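Local coordinates for GH3 beta-N-acetylglucosaminidase (Paenibacillaceae, PDB 6K5J), which hydrolyses terminal beta-linked N-acetylglucosamine residues, as a beta-N-acetylglucosaminidase of glycoside hydrolase family 3, at residues 449-460 against 478-489. Numbering follows the deposited sequence.
Sequences SQVVVVSYNAIF and QLIVASARNPFD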
loop_
_atom_site.group_PDB
_atom_site.type_symbol
_atom_site.label_atom_id
_atom_site.label_comp_id
_atom_site.label_asym_id
_atom_site.label_seq_id
_atom_site.Cartn_x
_atom_site.Cartn_y
_atom_site.Cartn_z
ATOM N N SER A 449 2.595 -10.023 -35.844
ATOM C CA SER A 449 3.912 -10.463 -35.386
ATOM C C SER A 449 4.494 -9.567 -34.288
ATOM O O SER A 449 5.277 -10.051 -33.456
ATOM C CB SER A 449 4.872 -10.557 -36.576
ATOM O OG SER A 449 5.642 -9.382 -36.718
ATOM N N GLN A 450 4.135 -8.280 -34.263
ATOM C CA GLN A 450 4.521 -7.380 -33.178
ATOM C C GLN A 450 3.614 -7.616 -31.978
ATOM O O GLN A 450 2.448 -7.200 -31.986
ATOM C CB GLN A 450 4.414 -5.921 -33.607
ATOM C CG GLN A 450 5.525 -5.416 -34.477
ATOM C CD GLN A 450 5.507 -3.908 -34.575
ATOM O OE1 GLN A 450 6.520 -3.245 -34.349
ATOM N NE2 GLN A 450 4.344 -3.352 -34.910
ATOM N N VAL A 451 4.156 -8.225 -30.924
ATOM C CA VAL A 451 3.400 -8.561 -29.723
ATOM C C VAL A 451 4.064 -7.912 -28.514
ATOM O O VAL A 451 5.273 -8.063 -28.308
ATOM C CB VAL A 451 3.298 -10.084 -29.521
ATOM C CG1 VAL A 451 2.479 -10.386 -28.264
ATOM C CG2 VAL A 451 2.659 -10.750 -30.752
ATOM N N VAL A 452 3.276 -7.183 -27.727
ATOM C CA VAL A 452 3.691 -6.697 -26.413
ATOM C C VAL A 452 2.805 -7.369 -25.378
ATOM O O VAL A 452 1.595 -7.112 -25.332
ATOM C CB VAL A 452 3.580 -5.170 -26.276
ATOM C CG1 VAL A 452 4.106 -4.739 -24.891
ATOM C CG2 VAL A 452 4.315 -4.442 -27.395
ATOM N N VAL A 453 3.397 -8.192 -24.524
ATOM C CA VAL A 453 2.672 -8.724 -23.379
ATOM C C VAL A 453 2.979 -7.849 -22.178
ATOM O O VAL A 453 4.149 -7.674 -21.809
ATOM C CB VAL A 453 3.040 -10.184 -23.083
ATOM C CG1 VAL A 453 2.276 -10.654 -21.835
ATOM C CG2 VAL A 453 2.721 -11.054 -24.272
ATOM N N VAL A 454 1.935 -7.293 -21.580
ATOM C CA VAL A 454 2.045 -6.690 -20.260
ATOM C C VAL A 454 1.872 -7.824 -19.254
ATOM O O VAL A 454 0.808 -8.444 -19.181
ATOM C CB VAL A 454 1.007 -5.581 -20.061
ATOM C CG1 VAL A 454 1.112 -5.015 -18.660
ATOM C CG2 VAL A 454 1.220 -4.466 -21.078
ATOM N N SER A 455 2.934 -8.140 -18.514
ATOM C CA SER A 455 2.831 -9.183 -17.506
ATOM C C SER A 455 2.406 -8.583 -16.166
ATOM O O SER A 455 2.555 -7.388 -15.908
ATOM C CB SER A 455 4.150 -9.959 -17.365
ATOM O OG SER A 455 5.180 -9.190 -16.762
ATOM N N TYR A 456 1.840 -9.436 -15.318
ATOM C CA TYR A 456 1.314 -8.994 -14.028
ATOM C C TYR A 456 1.559 -10.136 -13.045
ATOM O O TYR A 456 0.784 -11.095 -12.994
ATOM C CB TYR A 456 -0.162 -8.625 -14.143
ATOM C CG TYR A 456 -0.777 -8.000 -12.906
ATOM C CD1 TYR A 456 -1.032 -8.759 -11.772
ATOM C CD2 TYR A 456 -1.127 -6.653 -12.883
ATOM C CE1 TYR A 456 -1.601 -8.189 -10.637
ATOM C CE2 TYR A 456 -1.708 -6.082 -11.756
ATOM C CZ TYR A 456 -1.941 -6.852 -10.644
ATOM O OH TYR A 456 -2.516 -6.285 -9.530
ATOM N N ASN A 457 2.660 -10.040 -12.302
ATOM C CA ASN A 457 3.104 -11.095 -11.391
ATOM C C ASN A 457 3.076 -12.468 -12.068
ATOM O O ASN A 457 2.612 -13.459 -11.504
ATOM C CB ASN A 457 2.273 -11.088 -10.104
ATOM C CG ASN A 457 2.675 -9.961 -9.168
ATOM O OD1 ASN A 457 3.610 -9.208 -9.454
ATOM N ND2 ASN A 457 1.971 -9.833 -8.054
ATOM N N ALA A 458 3.612 -12.515 -13.294
ATOM C CA ALA A 458 3.809 -13.786 -13.990
ATOM C C ALA A 458 4.645 -14.763 -13.168
ATOM O O ALA A 458 4.503 -15.986 -13.318
ATOM C CB ALA A 458 4.478 -13.533 -15.345
ATOM N N ILE A 459 5.530 -14.250 -12.310
ATOM C CA ILE A 459 6.316 -15.100 -11.422
ATOM C C ILE A 459 5.436 -15.907 -10.465
ATOM O O ILE A 459 5.851 -16.969 -9.989
ATOM C CB ILE A 459 7.340 -14.242 -10.646
ATOM C CG1 ILE A 459 8.236 -15.136 -9.783
ATOM C CG2 ILE A 459 6.620 -13.195 -9.775
ATOM C CD1 ILE A 459 9.659 -14.730 -9.720
ATOM N N PHE A 460 4.222 -15.437 -10.181
ATOM C CA PHE A 460 3.273 -16.141 -9.331
ATOM C C PHE A 460 2.123 -16.769 -10.117
ATOM O O PHE A 460 1.173 -17.259 -9.506
ATOM C CB PHE A 460 2.693 -15.189 -8.279
ATOM C CG PHE A 460 3.717 -14.609 -7.331
ATOM C CD1 PHE A 460 4.841 -15.330 -6.955
ATOM C CD2 PHE A 460 3.536 -13.338 -6.802
ATOM C CE1 PHE A 460 5.775 -14.790 -6.068
ATOM C CE2 PHE A 460 4.455 -12.790 -5.917
ATOM C CZ PHE A 460 5.581 -13.520 -5.544
ATOM N N GLN A 478 7.872 -11.031 -32.851
ATOM C CA GLN A 478 8.777 -10.103 -32.177
ATOM C C GLN A 478 8.091 -9.706 -30.874
ATOM O O GLN A 478 7.164 -8.888 -30.873
ATOM C CB GLN A 478 9.097 -8.893 -33.049
ATOM C CG GLN A 478 9.972 -9.209 -34.263
ATOM C CD GLN A 478 9.178 -9.799 -35.416
ATOM O OE1 GLN A 478 8.181 -9.219 -35.860
ATOM N NE2 GLN A 478 9.613 -10.961 -35.908
ATOM N N LEU A 479 8.524 -10.319 -29.776
ATOM C CA LEU A 479 7.857 -10.212 -28.483
ATOM C C LEU A 479 8.608 -9.239 -27.581
ATOM O O LEU A 479 9.825 -9.360 -27.413
ATOM C CB LEU A 479 7.781 -11.579 -27.806
ATOM C CG LEU A 479 7.292 -11.578 -26.350
ATOM C CD1 LEU A 479 5.820 -11.215 -26.308
ATOM C CD2 LEU A 479 7.534 -12.947 -25.709
ATOM N N ILE A 480 7.881 -8.280 -27.009
ATOM C CA ILE A 480 8.358 -7.453 -25.905
ATOM C C ILE A 480 7.497 -7.768 -24.687
ATOM O O ILE A 480 6.271 -7.851 -24.795
ATOM C CB ILE A 480 8.274 -5.946 -26.235
ATOM C CG1 ILE A 480 9.212 -5.572 -27.382
ATOM C CG2 ILE A 480 8.572 -5.081 -24.995
ATOM C CD1 ILE A 480 8.936 -4.165 -27.944
ATOM N N VAL A 481 8.122 -7.922 -23.525
ATOM C CA VAL A 481 7.396 -8.093 -22.271
ATOM C C VAL A 481 7.646 -6.863 -21.402
ATOM O O VAL A 481 8.786 -6.406 -21.270
ATOM C CB VAL A 481 7.806 -9.391 -21.553
ATOM C CG1 VAL A 481 7.005 -9.575 -20.251
ATOM C CG2 VAL A 481 7.586 -10.582 -22.470
ATOM N N ALA A 482 6.576 -6.316 -20.834
ATOM C CA ALA A 482 6.655 -5.199 -19.903
ATOM C C ALA A 482 5.874 -5.585 -18.658
ATOM O O ALA A 482 4.665 -5.815 -18.733
ATOM C CB ALA A 482 6.093 -3.918 -20.527
ATOM N N SER A 483 6.562 -5.683 -17.524
ATOM C CA SER A 483 5.902 -6.078 -16.290
ATOM C C SER A 483 5.216 -4.866 -15.678
ATOM O O SER A 483 5.819 -3.791 -15.562
ATOM C CB SER A 483 6.900 -6.694 -15.303
ATOM O OG SER A 483 8.051 -5.877 -15.144
ATOM N N ALA A 484 3.950 -5.042 -15.303
ATOM C CA ALA A 484 3.147 -3.986 -14.697
ATOM C C ALA A 484 2.823 -4.275 -13.238
ATOM O O ALA A 484 1.964 -3.602 -12.650
ATOM C CB ALA A 484 1.856 -3.774 -15.492
ATOM N N ARG A 485 3.462 -5.279 -12.646
ATOM C CA ARG A 485 3.529 -5.324 -11.195
ATOM C C ARG A 485 4.957 -5.691 -10.789
ATOM O O ARG A 485 5.873 -4.913 -11.074
ATOM C CB ARG A 485 2.466 -6.259 -10.606
ATOM C CG ARG A 485 2.289 -5.984 -9.109
ATOM C CD ARG A 485 0.917 -6.343 -8.548
ATOM N NE ARG A 485 0.911 -6.052 -7.113
ATOM C CZ ARG A 485 -0.133 -5.591 -6.423
ATOM N NH1 ARG A 485 -1.299 -5.370 -7.020
ATOM N NH2 ARG A 485 -0.005 -5.350 -5.123
ATOM N N ASN A 486 5.187 -6.826 -10.127
ATOM C CA ASN A 486 6.544 -7.098 -9.651
ATOM C C ASN A 486 7.495 -7.239 -10.838
ATOM O O ASN A 486 7.168 -7.918 -11.819
ATOM C CB ASN A 486 6.606 -8.369 -8.795
ATOM C CG ASN A 486 5.960 -8.189 -7.426
ATOM O OD1 ASN A 486 5.477 -7.109 -7.087
ATOM N ND2 ASN A 486 5.937 -9.257 -6.640
ATOM N N PRO A 487 8.687 -6.630 -10.779
ATOM C CA PRO A 487 9.638 -6.759 -11.890
ATOM C C PRO A 487 10.325 -8.108 -11.930
ATOM O O PRO A 487 11.019 -8.398 -12.912
ATOM C CB PRO A 487 10.648 -5.638 -11.613
ATOM C CG PRO A 487 10.683 -5.565 -10.097
ATOM C CD PRO A 487 9.226 -5.806 -9.680
ATOM N N PHE A 488 10.126 -8.945 -10.913
ATOM C CA PHE A 488 10.801 -10.232 -10.809
ATOM C C PHE A 488 10.224 -11.279 -11.756
ATOM O O PHE A 488 10.743 -12.403 -11.807
ATOM C CB PHE A 488 10.747 -10.691 -9.347
ATOM C CG PHE A 488 11.030 -9.566 -8.371
ATOM C CD1 PHE A 488 12.242 -8.887 -8.417
ATOM C CD2 PHE A 488 10.074 -9.156 -7.454
ATOM C CE1 PHE A 488 12.511 -7.826 -7.537
ATOM C CE2 PHE A 488 10.331 -8.098 -6.570
ATOM C CZ PHE A 488 11.541 -7.434 -6.617
ATOM N N ASP A 489 9.180 -10.924 -12.515
ATOM C CA ASP A 489 8.668 -11.797 -13.566
ATOM C C ASP A 489 9.777 -12.294 -14.483
ATOM O O ASP A 489 9.722 -13.428 -14.976
ATOM C CB ASP A 489 7.618 -11.056 -14.403
ATOM C CG ASP A 489 6.288 -10.929 -13.703
ATOM O OD1 ASP A 489 6.174 -11.357 -12.540
ATOM O OD2 ASP A 489 5.348 -10.385 -14.324
HETATM O O HOH W 1 4.624 -8.029 -12.994
#
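D489 reaches across to S455, at the end of strand 450-455, and to A458 and I459 in the short 3-10 segment beyond it. Its CB lies 4.1 Å from the CB of A458. CG stands anti to the carbonyl carbon (chi1 -76°), which turns the carboxylate to the amide N atoms of A458 and I459. OD1 accepts the amide N of I459 at 3.0 Å, met from well above the carboxylate plane. OD2 takes the hydroxyl OG of S455 at 2.7 Å on its anti lone pair. OD2 also receives a weak bond from the N of A458. A water donates to OD2 and to the O of N486, and accepts from the N of N457 and R485. The two strands are parallel neighbours in a mixed sheet, joined through helix 462-472 as a beta-alpha-beta unit. Backbone hydrogen bonds run from Q478 N to S449 O at one end to A484 N to S455 O at the other, with V453 N to I480 O at 2.9 Å between them. Beyond the strand ends, the OD1 of N457 accepts the N of N486 at 2.9 Å, nearly along the C=O axis. R485 lays its CB over the face of the Y456 ring, 4.2 Å from the centroid. Its NH2 bonds to the O of V403 and its NH1 forms a salt bridge with D404. The R485 side chain is about 9 Å from the bound N-acetylglucosamine.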